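Local coordinates for protein hydrogenase maturation factor (PDB 3VTH) that probably transfers the carbamoyl group of carbamoyl phosphate, at the expense of ATP, to the C-terminal cysteine of HypE during [NiFe]-hydrogenase maturation, at residues C189-S194 against N358-V363; Y151-T156 against P183-D188; P132-T137 against Y310-Y315; S108-V113 against R142-E147. One frame throughout, in Å; residues are numbered along the deposited sequence.

Contact 1 (C189-S194 against N358-V363). With ZN (zinc ion), chain D.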
loop_
_atom_site.group_PDB
_atom_site.type_symbol
_atom_site.label_atom_id
_atom_site.label_comp_id
_atom_site.label_asym_id
_atom_site.label_seq_id
_atom_site.Cartn_x
_atom_site.Cartn_y
_atom_site.Cartn_z
ATOM N N CYS A 189 2.770 -24.589 -24.337
ATOM C CA CYS A 189 3.793 -23.581 -24.621
ATOM C C CYS A 189 4.058 -22.665 -23.427
ATOM O O CYS A 189 4.958 -21.818 -23.470
ATOM C CB CYS A 189 3.412 -22.760 -25.867
ATOM S SG CYS A 189 1.982 -21.636 -25.645
ATOM N N GLY A 190 3.275 -22.840 -22.369
ATOM C CA GLY A 190 3.313 -21.916 -21.244
ATOM C C GLY A 190 4.205 -22.383 -20.105
ATOM O O GLY A 190 4.803 -23.452 -20.180
ATOM N N PRO A 191 4.310 -21.565 -19.048
ATOM C CA PRO A 191 5.006 -21.986 -17.834
ATOM C C PRO A 191 4.347 -23.225 -17.224
ATOM O O PRO A 191 3.196 -23.528 -17.529
ATOM C CB PRO A 191 4.868 -20.784 -16.885
ATOM C CG PRO A 191 3.953 -19.821 -17.563
ATOM C CD PRO A 191 3.740 -20.208 -18.958
ATOM N N SER A 192 5.085 -23.927 -16.370
ATOM C CA SER A 192 4.546 -25.055 -15.625
ATOM C C SER A 192 4.932 -25.011 -14.135
ATOM O O SER A 192 5.937 -24.399 -13.739
ATOM C CB SER A 192 4.991 -26.369 -16.269
ATOM O OG SER A 192 6.368 -26.328 -16.581
ATOM N N LEU A 193 4.098 -25.645 -13.322
ATOM C CA LEU A 193 4.378 -25.849 -11.908
ATOM C C LEU A 193 5.457 -26.902 -11.697
ATOM O O LEU A 193 5.639 -27.819 -12.513
ATOM C CB LEU A 193 3.108 -26.287 -11.171
ATOM C CG LEU A 193 1.921 -25.316 -11.235
ATOM C CD1 LEU A 193 0.646 -26.009 -10.727
ATOM C CD2 LEU A 193 2.213 -24.009 -10.486
ATOM N N SER A 194 6.148 -26.773 -10.572
ATOM C CA SER A 194 7.104 -27.771 -10.145
ATOM C C SER A 194 6.949 -27.934 -8.632
ATOM O O SER A 194 7.034 -26.941 -7.867
ATOM C CB SER A 194 8.524 -27.342 -10.545
ATOM O OG SER A 194 9.498 -28.199 -9.953
ATOM N N ASN A 358 7.502 -22.407 -10.019
ATOM C CA ASN A 358 7.179 -22.378 -11.441
ATOM C C ASN A 358 8.324 -21.742 -12.226
ATOM O O ASN A 358 9.219 -21.127 -11.636
ATOM C CB ASN A 358 5.827 -21.678 -11.705
ATOM C CG ASN A 358 5.881 -20.180 -11.503
ATOM O OD1 ASN A 358 6.635 -19.464 -12.187
ATOM N ND2 ASN A 358 5.047 -19.682 -10.588
ATOM N N ASN A 359 8.309 -21.889 -13.548
ATOM C CA ASN A 359 9.423 -21.393 -14.342
ATOM C C ASN A 359 9.129 -20.087 -15.073
ATOM O O ASN A 359 9.786 -19.789 -16.049
ATOM C CB ASN A 359 9.923 -22.484 -15.316
ATOM C CG ASN A 359 8.842 -22.941 -16.282
ATOM O OD1 ASN A 359 7.659 -22.611 -16.122
ATOM N ND2 ASN A 359 9.238 -23.680 -17.297
ATOM N N ARG A 360 8.153 -19.301 -14.609
ATOM C CA ARG A 360 7.962 -17.947 -15.151
ATOM C C ARG A 360 8.719 -16.961 -14.263
ATOM O O ARG A 360 8.351 -16.761 -13.098
ATOM C CB ARG A 360 6.468 -17.558 -15.243
ATOM C CG ARG A 360 6.216 -16.159 -15.885
ATOM C CD ARG A 360 4.720 -15.794 -16.002
ATOM N NE ARG A 360 4.032 -15.858 -14.704
ATOM C CZ ARG A 360 2.719 -16.026 -14.554
ATOM N NH1 ARG A 360 1.936 -16.134 -15.614
ATOM N NH2 ARG A 360 2.179 -16.081 -13.341
ATOM N N ASP A 361 9.771 -16.350 -14.798
ATOM C CA ASP A 361 10.560 -15.371 -14.021
ATOM C C ASP A 361 9.711 -14.253 -13.438
ATOM O O ASP A 361 8.819 -13.720 -14.100
ATOM C CB ASP A 361 11.667 -14.747 -14.862
ATOM C CG ASP A 361 12.801 -15.713 -15.149
ATOM O OD1 ASP A 361 13.755 -15.281 -15.826
ATOM O OD2 ASP A 361 12.757 -16.893 -14.698
ATOM N N ILE A 362 9.971 -13.930 -12.175
ATOM C CA ILE A 362 9.405 -12.727 -11.568
ATOM C C ILE A 362 10.495 -11.684 -11.736
ATOM O O ILE A 362 11.607 -11.858 -11.228
ATOM C CB ILE A 362 9.053 -12.916 -10.073
ATOM C CG1 ILE A 362 7.931 -13.951 -9.918
ATOM C CG2 ILE A 362 8.662 -11.538 -9.410
ATOM C CD1 ILE A 362 7.696 -14.421 -8.447
ATOM N N VAL A 363 10.189 -10.632 -12.492
ATOM C CA VAL A 363 11.141 -9.564 -12.729
ATOM C C VAL A 363 11.150 -8.572 -11.573
ATOM O O VAL A 363 12.211 -8.172 -11.095
ATOM C CB VAL A 363 10.838 -8.813 -14.067
ATOM C CG1 VAL A 363 11.843 -7.694 -14.283
ATOM C CG2 VAL A 363 10.866 -9.836 -15.254
HETATM ZN ZN ZN D . 0.072 -22.609 -26.504
HETATM O O HOH W 1 7.018 -24.919 -18.878
#

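Contact 2 (Y151-T156 against P183-D188). With ZN (zinc ion), chain D.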
loop_
_atom_site.group_PDB
_atom_site.type_symbol
_atom_site.label_atom_id
_atom_site.label_comp_id
_atom_site.label_asym_id
_atom_site.label_seq_id
_atom_site.Cartn_x
_atom_site.Cartn_y
_atom_site.Cartn_z
ATOM N N TYR A 151 5.169 -2.012 -23.883
ATOM C CA TYR A 151 4.723 -3.354 -23.502
ATOM C C TYR A 151 4.546 -4.236 -24.742
ATOM O O TYR A 151 3.880 -3.851 -25.699
ATOM C CB TYR A 151 3.425 -3.271 -22.700
ATOM C CG TYR A 151 2.779 -4.604 -22.376
ATOM C CD1 TYR A 151 1.740 -5.102 -23.161
ATOM C CD2 TYR A 151 3.198 -5.356 -21.279
ATOM C CE1 TYR A 151 1.129 -6.328 -22.865
ATOM C CE2 TYR A 151 2.589 -6.579 -20.959
ATOM C CZ TYR A 151 1.555 -7.048 -21.756
ATOM O OH TYR A 151 0.941 -8.241 -21.458
ATOM N N ASP A 152 5.201 -5.397 -24.719
ATOM C CA ASP A 152 5.061 -6.439 -25.723
ATOM C C ASP A 152 5.573 -7.715 -25.068
ATOM O O ASP A 152 6.361 -7.645 -24.144
ATOM C CB ASP A 152 5.935 -6.143 -26.950
ATOM C CG ASP A 152 5.226 -5.294 -27.984
ATOM O OD1 ASP A 152 4.053 -5.583 -28.317
ATOM O OD2 ASP A 152 5.849 -4.335 -28.470
ATOM N N ARG A 153 5.159 -8.871 -25.572
ATOM C CA ARG A 153 5.610 -10.159 -25.027
ATOM C C ARG A 153 7.137 -10.247 -24.893
ATOM O O ARG A 153 7.645 -10.762 -23.897
ATOM C CB ARG A 153 5.113 -11.315 -25.912
ATOM C CG ARG A 153 5.211 -12.722 -25.256
ATOM C CD ARG A 153 4.908 -13.755 -26.341
ATOM N NE ARG A 153 4.837 -15.138 -25.874
ATOM C CZ ARG A 153 3.711 -15.758 -25.514
ATOM N NH1 ARG A 153 2.544 -15.104 -25.503
ATOM N NH2 ARG A 153 3.749 -17.034 -25.151
ATOM N N ALA A 154 7.856 -9.762 -25.910
ATOM C CA ALA A 154 9.314 -9.804 -25.945
ATOM C C ALA A 154 9.976 -9.016 -24.807
ATOM O O ALA A 154 11.156 -9.221 -24.520
ATOM C CB ALA A 154 9.842 -9.304 -27.319
ATOM N N LYS A 155 9.233 -8.105 -24.179
ATOM C CA LYS A 155 9.773 -7.336 -23.042
ATOM C C LYS A 155 9.154 -7.769 -21.706
ATOM O O LYS A 155 9.052 -6.970 -20.755
ATOM C CB LYS A 155 9.588 -5.826 -23.264
ATOM C CG LYS A 155 10.354 -5.293 -24.477
ATOM C CD LYS A 155 10.380 -3.782 -24.505
ATOM C CE LYS A 155 11.040 -3.273 -25.802
ATOM N NZ LYS A 155 12.508 -3.493 -25.798
ATOM N N THR A 156 8.728 -9.031 -21.647
ATOM C CA THR A 156 8.192 -9.627 -20.419
ATOM C C THR A 156 8.900 -10.969 -20.221
ATOM O O THR A 156 9.600 -11.445 -21.123
ATOM C CB THR A 156 6.671 -9.924 -20.517
ATOM O OG1 THR A 156 6.465 -10.976 -21.465
ATOM C CG2 THR A 156 5.851 -8.680 -20.945
ATOM N N PRO A 183 0.267 -11.931 -23.506
ATOM C CA PRO A 183 0.696 -13.060 -22.681
ATOM C C PRO A 183 0.111 -14.445 -23.041
ATOM O O PRO A 183 0.302 -15.392 -22.282
ATOM C CB PRO A 183 0.226 -12.663 -21.290
ATOM C CG PRO A 183 -0.995 -11.831 -21.521
ATOM C CD PRO A 183 -0.833 -11.173 -22.879
ATOM N N VAL A 184 -0.578 -14.573 -24.170
ATOM C CA VAL A 184 -1.257 -15.839 -24.514
ATOM C C VAL A 184 -0.329 -17.079 -24.458
ATOM O O VAL A 184 0.765 -17.099 -25.044
ATOM C CB VAL A 184 -1.983 -15.760 -25.896
ATOM C CG1 VAL A 184 -0.990 -15.553 -27.038
ATOM C CG2 VAL A 184 -2.829 -17.014 -26.146
ATOM N N ALA A 185 -0.780 -18.101 -23.741
ATOM C CA ALA A 185 -0.037 -19.353 -23.609
ATOM C C ALA A 185 -1.000 -20.438 -23.176
ATOM O O ALA A 185 -2.168 -20.146 -22.876
ATOM C CB ALA A 185 1.097 -19.199 -22.579
ATOM N N CYS A 186 -0.505 -21.677 -23.114
ATOM C CA CYS A 186 -1.335 -22.834 -22.780
ATOM C C CYS A 186 -0.481 -23.920 -22.132
ATOM O O CYS A 186 0.701 -23.699 -21.868
ATOM C CB CYS A 186 -2.015 -23.374 -24.046
ATOM S SG CYS A 186 -0.895 -24.250 -25.203
ATOM N N PHE A 187 -1.071 -25.087 -21.879
ATOM C CA PHE A 187 -0.321 -26.230 -21.322
ATOM C C PHE A 187 0.945 -26.546 -22.123
ATOM O O PHE A 187 1.988 -26.877 -21.552
ATOM C CB PHE A 187 -1.199 -27.494 -21.249
ATOM C CG PHE A 187 -2.029 -27.592 -19.994
ATOM C CD1 PHE A 187 -1.421 -27.771 -18.753
ATOM C CD2 PHE A 187 -3.418 -27.502 -20.051
ATOM C CE1 PHE A 187 -2.184 -27.865 -17.586
ATOM C CE2 PHE A 187 -4.189 -27.590 -18.880
ATOM C CZ PHE A 187 -3.572 -27.780 -17.658
ATOM N N ASP A 188 0.836 -26.446 -23.449
ATOM C CA ASP A 188 1.896 -26.877 -24.365
ATOM C C ASP A 188 3.055 -25.878 -24.493
ATOM O O ASP A 188 4.190 -26.268 -24.764
ATOM C CB ASP A 188 1.301 -27.126 -25.758
ATOM C CG ASP A 188 0.242 -28.239 -25.764
ATOM O OD1 ASP A 188 -0.702 -28.156 -26.575
ATOM O OD2 ASP A 188 0.340 -29.177 -24.944
HETATM ZN ZN ZN D . 0.072 -22.609 -26.504
#

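Contact 3 (P132-T137 against Y310-Y315). With ZN (zinc ion), chain C.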
loop_
_atom_site.group_PDB
_atom_site.type_symbol
_atom_site.label_atom_id
_atom_site.label_comp_id
_atom_site.label_asym_id
_atom_site.label_seq_id
_atom_site.Cartn_x
_atom_site.Cartn_y
_atom_site.Cartn_z
ATOM N N PRO A 132 -2.776 -23.657 -14.950
ATOM C CA PRO A 132 -2.425 -22.861 -13.757
ATOM C C PRO A 132 -1.953 -21.446 -14.068
ATOM O O PRO A 132 -1.743 -20.664 -13.145
ATOM C CB PRO A 132 -1.267 -23.660 -13.135
ATOM C CG PRO A 132 -1.345 -25.015 -13.771
ATOM C CD PRO A 132 -1.815 -24.753 -15.152
ATOM N N PHE A 133 -1.782 -21.115 -15.352
ATOM C CA PHE A 133 -1.306 -19.772 -15.728
ATOM C C PHE A 133 -2.218 -19.068 -16.731
ATOM O O PHE A 133 -1.807 -18.128 -17.442
ATOM C CB PHE A 133 0.152 -19.832 -16.216
ATOM C CG PHE A 133 1.093 -20.393 -15.181
ATOM C CD1 PHE A 133 1.579 -19.585 -14.157
ATOM C CD2 PHE A 133 1.424 -21.738 -15.185
ATOM C CE1 PHE A 133 2.423 -20.113 -13.170
ATOM C CE2 PHE A 133 2.265 -22.277 -14.205
ATOM C CZ PHE A 133 2.761 -21.469 -13.205
ATOM N N ILE A 134 -3.466 -19.510 -16.767
ATOM C CA ILE A 134 -4.466 -18.871 -17.621
ATOM C C ILE A 134 -4.551 -17.360 -17.353
ATOM O O ILE A 134 -4.592 -16.931 -16.200
ATOM C CB ILE A 134 -5.841 -19.563 -17.502
ATOM C CG1 ILE A 134 -6.799 -19.071 -18.598
ATOM C CG2 ILE A 134 -6.431 -19.425 -16.073
ATOM C CD1 ILE A 134 -8.061 -19.964 -18.753
ATOM N N ASN A 135 -4.509 -16.567 -18.429
ATOM C CA ASN A 135 -4.726 -15.113 -18.344
ATOM C C ASN A 135 -5.198 -14.619 -19.715
ATOM O O ASN A 135 -5.356 -15.420 -20.630
ATOM C CB ASN A 135 -3.446 -14.375 -17.908
ATOM C CG ASN A 135 -2.242 -14.697 -18.808
ATOM O OD1 ASN A 135 -2.384 -15.039 -19.990
ATOM N ND2 ASN A 135 -1.053 -14.586 -18.245
ATOM N N CYS A 136 -5.417 -13.316 -19.852
ATOM C CA CYS A 136 -5.854 -12.731 -21.110
ATOM C C CYS A 136 -5.528 -11.242 -21.046
ATOM O O CYS A 136 -4.837 -10.808 -20.129
ATOM C CB CYS A 136 -7.363 -12.969 -21.314
ATOM S SG CYS A 136 -8.437 -12.060 -20.168
ATOM N N THR A 137 -6.000 -10.462 -22.020
ATOM C CA THR A 137 -5.726 -9.015 -22.016
ATOM C C THR A 137 -6.318 -8.294 -20.801
ATOM O O THR A 137 -5.871 -7.197 -20.469
ATOM C CB THR A 137 -6.216 -8.307 -23.312
ATOM O OG1 THR A 137 -7.633 -8.433 -23.437
ATOM C CG2 THR A 137 -5.568 -8.910 -24.527
ATOM N N TYR A 310 -6.309 -14.833 -6.111
ATOM C CA TYR A 310 -5.909 -13.848 -7.123
ATOM C C TYR A 310 -5.174 -14.422 -8.332
ATOM O O TYR A 310 -5.001 -13.729 -9.347
ATOM C CB TYR A 310 -5.129 -12.664 -6.508
ATOM C CG TYR A 310 -3.820 -12.997 -5.826
ATOM C CD1 TYR A 310 -3.779 -13.249 -4.443
ATOM C CD2 TYR A 310 -2.614 -13.047 -6.551
ATOM C CE1 TYR A 310 -2.579 -13.551 -3.801
ATOM C CE2 TYR A 310 -1.394 -13.352 -5.915
ATOM C CZ TYR A 310 -1.390 -13.590 -4.538
ATOM O OH TYR A 310 -0.216 -13.896 -3.883
ATOM N N ALA A 311 -4.756 -15.679 -8.237
ATOM C CA ALA A 311 -4.092 -16.343 -9.350
ATOM C C ALA A 311 -4.808 -17.670 -9.600
ATOM O O ALA A 311 -5.473 -18.188 -8.695
ATOM C CB ALA A 311 -2.621 -16.560 -9.046
ATOM N N PRO A 312 -4.689 -18.228 -10.820
ATOM C CA PRO A 312 -5.374 -19.505 -11.063
ATOM C C PRO A 312 -5.007 -20.631 -10.094
ATOM O O PRO A 312 -5.877 -21.449 -9.770
ATOM C CB PRO A 312 -4.958 -19.861 -12.494
ATOM C CG PRO A 312 -4.721 -18.513 -13.126
ATOM C CD PRO A 312 -4.047 -17.717 -12.051
ATOM N N ILE A 313 -3.748 -20.693 -9.647
ATOM C CA ILE A 313 -3.350 -21.725 -8.681
ATOM C C ILE A 313 -4.185 -21.709 -7.388
ATOM O O ILE A 313 -4.370 -22.754 -6.761
ATOM C CB ILE A 313 -1.840 -21.687 -8.327
ATOM C CG1 ILE A 313 -1.414 -20.291 -7.842
ATOM C CG2 ILE A 313 -0.996 -22.151 -9.541
ATOM C CD1 ILE A 313 -0.129 -20.292 -6.988
ATOM N N HIS A 314 -4.659 -20.527 -6.980
ATOM C CA HIS A 314 -5.447 -20.419 -5.738
ATOM C C HIS A 314 -6.816 -21.038 -5.924
ATOM O O HIS A 314 -7.299 -21.751 -5.040
ATOM C CB HIS A 314 -5.629 -18.964 -5.280
ATOM C CG HIS A 314 -4.357 -18.191 -5.169
ATOM N ND1 HIS A 314 -3.253 -18.658 -4.487
ATOM C CD2 HIS A 314 -4.024 -16.964 -5.627
ATOM C CE1 HIS A 314 -2.285 -17.763 -4.555
ATOM N NE2 HIS A 314 -2.728 -16.727 -5.239
ATOM N N TYR A 315 -7.448 -20.760 -7.064
ATOM C CA TYR A 315 -8.744 -21.367 -7.370
ATOM C C TYR A 315 -8.642 -22.877 -7.459
ATOM O O TYR A 315 -9.543 -23.598 -7.010
ATOM C CB TYR A 315 -9.324 -20.812 -8.671
ATOM C CG TYR A 315 -9.736 -19.361 -8.592
ATOM C CD1 TYR A 315 -10.994 -19.000 -8.118
ATOM C CD2 TYR A 315 -8.870 -18.346 -9.017
ATOM C CE1 TYR A 315 -11.385 -17.641 -8.056
ATOM C CE2 TYR A 315 -9.244 -17.007 -8.958
ATOM C CZ TYR A 315 -10.506 -16.669 -8.487
ATOM O OH TYR A 315 -10.861 -15.351 -8.447
HETATM ZN ZN ZN C . -8.579 -13.118 -18.105
#

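Contact 4 (S108-V113 against R142-E147)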
loop_
_atom_site.group_PDB
_atom_site.type_symbol
_atom_site.label_atom_id
_atom_site.label_comp_id
_atom_site.label_asym_id
_atom_site.label_seq_id
_atom_site.Cartn_x
_atom_site.Cartn_y
_atom_site.Cartn_z
ATOM N N SER A 108 0.810 -1.036 -15.990
ATOM C CA SER A 108 -0.325 -1.623 -15.284
ATOM C C SER A 108 0.107 -2.398 -14.032
ATOM O O SER A 108 1.103 -3.120 -14.068
ATOM C CB SER A 108 -1.117 -2.563 -16.199
ATOM O OG SER A 108 -2.226 -3.132 -15.482
ATOM N N PRO A 109 -0.645 -2.260 -12.927
ATOM C CA PRO A 109 -0.430 -3.236 -11.850
ATOM C C PRO A 109 -0.818 -4.665 -12.280
ATOM O O PRO A 109 -1.527 -4.863 -13.280
ATOM C CB PRO A 109 -1.358 -2.749 -10.722
ATOM C CG PRO A 109 -1.565 -1.273 -11.017
ATOM C CD PRO A 109 -1.576 -1.186 -12.529
ATOM N N ASP A 110 -0.320 -5.638 -11.530
ATOM C CA ASP A 110 -0.754 -7.035 -11.613
ATOM C C ASP A 110 -2.220 -7.176 -11.242
ATOM O O ASP A 110 -2.688 -6.549 -10.281
ATOM C CB ASP A 110 0.097 -7.873 -10.658
ATOM C CG ASP A 110 1.568 -7.683 -10.909
ATOM O OD1 ASP A 110 2.055 -8.214 -11.932
ATOM O OD2 ASP A 110 2.219 -6.950 -10.125
ATOM N N MET A 111 -2.936 -8.022 -11.976
ATOM C CA MET A 111 -4.385 -8.126 -11.820
ATOM C C MET A 111 -4.871 -9.556 -11.571
ATOM O O MET A 111 -4.357 -10.492 -12.181
ATOM C CB MET A 111 -5.095 -7.520 -13.053
ATOM C CG MET A 111 -4.986 -5.985 -13.139
ATOM S SD MET A 111 -5.877 -5.136 -11.809
ATOM C CE MET A 111 -5.068 -3.525 -11.792
ATOM N N GLY A 112 -5.859 -9.698 -10.678
ATOM C CA GLY A 112 -6.549 -10.961 -10.420
ATOM C C GLY A 112 -7.277 -11.523 -11.640
ATOM O O GLY A 112 -7.612 -10.785 -12.567
ATOM N N VAL A 113 -7.490 -12.836 -11.635
ATOM C CA VAL A 113 -8.145 -13.571 -12.723
ATOM C C VAL A 113 -9.518 -12.958 -13.036
ATOM O O VAL A 113 -10.317 -12.722 -12.125
ATOM C CB VAL A 113 -8.330 -15.058 -12.353
ATOM C CG1 VAL A 113 -8.864 -15.870 -13.545
ATOM C CG2 VAL A 113 -7.013 -15.664 -11.836
ATOM N N ARG A 142 1.355 -8.196 -14.662
ATOM C CA ARG A 142 1.787 -7.136 -15.549
ATOM C C ARG A 142 3.116 -6.645 -14.994
ATOM O O ARG A 142 4.161 -7.183 -15.335
ATOM C CB ARG A 142 0.734 -6.013 -15.664
ATOM C CG ARG A 142 -0.580 -6.410 -16.391
ATOM C CD ARG A 142 -0.348 -6.834 -17.862
ATOM N NE ARG A 142 -1.636 -7.054 -18.530
ATOM C CZ ARG A 142 -2.308 -8.203 -18.539
ATOM N NH1 ARG A 142 -1.825 -9.272 -17.921
ATOM N NH2 ARG A 142 -3.485 -8.279 -19.162
ATOM N N PHE A 143 3.073 -5.646 -14.110
ATOM C CA PHE A 143 4.286 -5.123 -13.472
ATOM C C PHE A 143 5.306 -6.201 -13.096
ATOM O O PHE A 143 6.491 -6.114 -13.477
ATOM C CB PHE A 143 3.920 -4.312 -12.220
ATOM C CG PHE A 143 5.118 -3.828 -11.458
ATOM C CD1 PHE A 143 5.345 -4.253 -10.159
ATOM C CD2 PHE A 143 6.042 -2.973 -12.059
ATOM C CE1 PHE A 143 6.476 -3.802 -9.449
ATOM C CE2 PHE A 143 7.178 -2.522 -11.357
ATOM C CZ PHE A 143 7.392 -2.933 -10.057
ATOM N N SER A 144 4.855 -7.230 -12.378
ATOM C CA SER A 144 5.763 -8.264 -11.892
ATOM C C SER A 144 6.608 -8.930 -12.987
ATOM O O SER A 144 7.705 -9.387 -12.697
ATOM C CB SER A 144 5.011 -9.359 -11.120
ATOM O OG SER A 144 4.007 -9.942 -11.950
ATOM N N ILE A 145 6.104 -8.997 -14.220
ATOM C CA ILE A 145 6.851 -9.677 -15.291
ATOM C C ILE A 145 7.345 -8.759 -16.415
ATOM O O ILE A 145 7.895 -9.237 -17.401
ATOM C CB ILE A 145 6.049 -10.854 -15.890
ATOM C CG1 ILE A 145 4.775 -10.348 -16.587
ATOM C CG2 ILE A 145 5.728 -11.912 -14.768
ATOM C CD1 ILE A 145 4.110 -11.416 -17.441
ATOM N N ILE A 146 7.189 -7.449 -16.244
ATOM C CA ILE A 146 7.564 -6.475 -17.292
ATOM C C ILE A 146 9.005 -5.997 -17.075
ATOM O O ILE A 146 9.347 -5.518 -15.991
ATOM C CB ILE A 146 6.542 -5.295 -17.356
ATOM C CG1 ILE A 146 5.221 -5.771 -17.985
ATOM C CG2 ILE A 146 7.096 -4.079 -18.162
ATOM C CD1 ILE A 146 4.007 -4.830 -17.727
ATOM N N GLU A 147 9.845 -6.136 -18.103
ATOM C CA GLU A 147 11.241 -5.719 -18.019
ATOM C C GLU A 147 11.458 -4.301 -18.531
ATOM O O GLU A 147 12.417 -3.642 -18.142
ATOM C CB GLU A 147 12.132 -6.657 -18.838
ATOM C CG GLU A 147 12.012 -8.129 -18.479
ATOM C CD GLU A 147 12.853 -9.007 -19.385
ATOM O OE1 GLU A 147 13.312 -8.529 -20.444
ATOM O OE2 GLU A 147 13.060 -10.181 -19.044
#

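Contact 1 (C189-S194 against N358-V363)
The flat carboxamide of Asn359 meets the backbone of Ser192 with its oxygen and a shared water with its nitrogen. Ser192 N donates to Asn359 OD1 over 2.9 Å, fairly straight at 161°, with the donor tilted 27° from the carbonyl plane. The same oxygen lies 3.2 Å from Pro191 CA. All this happens where the second zinc finger runs into the outermost strand, 193-196, of the YrdC-like domain's mixed sheet. Leu193 and Asn358 form an antiparallel non-hydrogen-bonded pair there, their CA atoms 4.5 Å apart and their side chains on one face of the sheet. Beside this pair, Asn358 CA approaches Ser192 O at 3.3 Å in a CA-H...O contact, and Asn359 N adds only a weak bond to that carbonyl. Beyond this pair the firmer bond is made by the Asn359 side chain rather than by backbone. CG of Asn359 stands between the backbone N and the carbonyl carbon (chi1 60°), on a side chain whose end reaches the 189-194 backbone. Asn358 makes an Asx turn, its OD1 accepting in plane, on a lone pair, from Arg360 N. At the residue that closes the turn, Arg360 CB packs 4.0 Å from Pro191 CB. One water ties the polar side together: it donates to Gly190 O at 3.0 Å, accepts from Asn359 ND2, and lies 2.8 Å from Ser192 OG.

Contact 2 (Y151-T156 against P183-D188)
In the second zinc finger, the carbonyl of Val184, two residues ahead of the zinc ligand Cys186, is gripped by the guanidinium of Arg153. Both terminal nitrogens close end-on upon the one oxygen: NH1 reaches Val184 O at 2.7 Å and NH2 reaches it at 3.0 Å. The oxygen lies close to the guanidinium plane, and the two nitrogens approach from the same face of the carbonyl plane, each tilted 25° from it. The NH1 bond is the straighter, at 150° against 136° for NH2. Arg153 gets there by stretching out: CG is anti to the backbone N, and the chain stays extended as far as NE. NH2 also bonds to Phe161 O, which fixes the rotation of the group further. Val184 CG1 lies 3.9 Å from Arg153 NH1, and Ala185 CB comes obliquely to within 4.3 Å of Arg153 NH2.

The loop held in this way belongs to the four-cysteine zinc site, where Cys186 SG binds the zinc ion at 2.3 Å together with Cys164, Cys167 and Cys189. Arg153 starts a short 3-10 turn, and its own carbonyl O accepts from both N and OG1 of Thr156. At the other end of the contact the side chain of Tyr151 crosses the Pro183 ring at about a right angle, with Tyr151 OH 3.7 Å from Pro183 CD. The Tyr151 side chain also lies about 3 Å from a bound phosphate ion and about 4 Å from the side chain of Arg26, a predicted acylphosphatase active-site residue that Asp152 OD1 meets in a salt bridge.

Contact 3 (P132-T137 against Y310-Y315)
The carbonyl oxygen of Pro132 is met by carbon rather than by donors from 310-315: Pro312 CB sits 3.4 Å from Pro132 O, and Ile313 CG2 stands 4.0 Å from it. No hydrogen bond joins the two segments, so the contact is held by packing, and the Pro312 ring is its centre. CB of that ring points toward the finger loop. CG fits against the branch of Ile134, with Ile134 CG2 at 3.5 Å from Pro312 CG, while Ile134 O lies equally close to Pro312 CG. CG1 of Ile134 is anti to the backbone N (chi1 -169°), and CG2, between the backbone N and the carbonyl carbon, does the touching. On the other flank Pro132 CB packs on Ile313 CG2 at 3.9 Å.

Two residues beyond Ile134, Cys136 SG binds zinc at 2.3 Å, alongside Cys114, Cys117 and Cys139, so the contact seats the first zinc finger on the YrdC-like domain. Pro312 opens helix 312-320, with Ala311 at its N-cap position. Around the junction, Ile134 also packs on helix 115-121 through Cys117, Glu120 and Leu121, and Leu193 of strand 193-196 touches Pro132, Phe133 and Ile313.

Contact 4 (S108-V113 against R142-E147)
Hydrogen bonds to one carboxylate oxygen, Asp110 OD1, hold the 3-10 turn of residues 143-145 that follows the first zinc finger's last cysteine, Cys139. Three donors reach this atom. Ser144 OG gives its proton over 2.6 Å, from above the carboxylate plane. Ser144 N, at 3.0 Å from Asp110 OD1, uses the syn lone pair. Arg142 N comes in at 2.8 Å, again out of the plane. Such a threefold grip on a buried oxygen would be expected to stabilise the ionised carboxylate. Asp110 CG lies anti to its carbonyl carbon, beside the backbone N (chi1 -54°). A fourth bond is purely backbone: Phe143 N donates to Ser108 O at 3.2 Å, nearly along the C=O axis. Ser108 OG donates to Pro109 O at 2.9 Å, in the carbonyl plane and on a lone pair. The Arg142 chain is bent at chi2, and its end leads away from 108-113, with NE hydrogen-bonded to Gly22 O, NH1 to Cys139 O and NH2 to Cys136 O, so it ties the finger's own carbonyls to the acylphosphatase region.

Packing fills in around these bonds. Asp110 OD2 lies at the edge of the Phe143 ring, near its plane, with the carboxylate and ring turned 56° apart. Arg142 CB sits 3.3 Å from Ser108 O, and Arg142 CG lies 3.8 Å from Ser108 OG.

In the fold
The four contacts form one patch, with centres 11 to 14 Å apart; contacts 1 and 3 join the zinc fingers to the YrdC-like domain, while contacts 2 and 4 lie within and beside the fingers. Phe133 of contact 3 packs against contact 1, its CZ 3.4 Å from Asn358 CB. Contacts 1 and 2 share a zinc ion, through Cys189 and Cys186, and touch between Gly190 CA and Ala185 CB. Contact 3 supplies Cys136 to the other zinc, and touches contact 4 where Pro312 N lies 3.6 Å from Val113 CG2. Contact 4 in turn meets contact 1 through Ser144 O and Val363 N, 2.8 Å apart. Contact 2 lies beside the predicted acylphosphatase site, and its Tyr151 CD2 packs on Ile146 CD1 of contact 4.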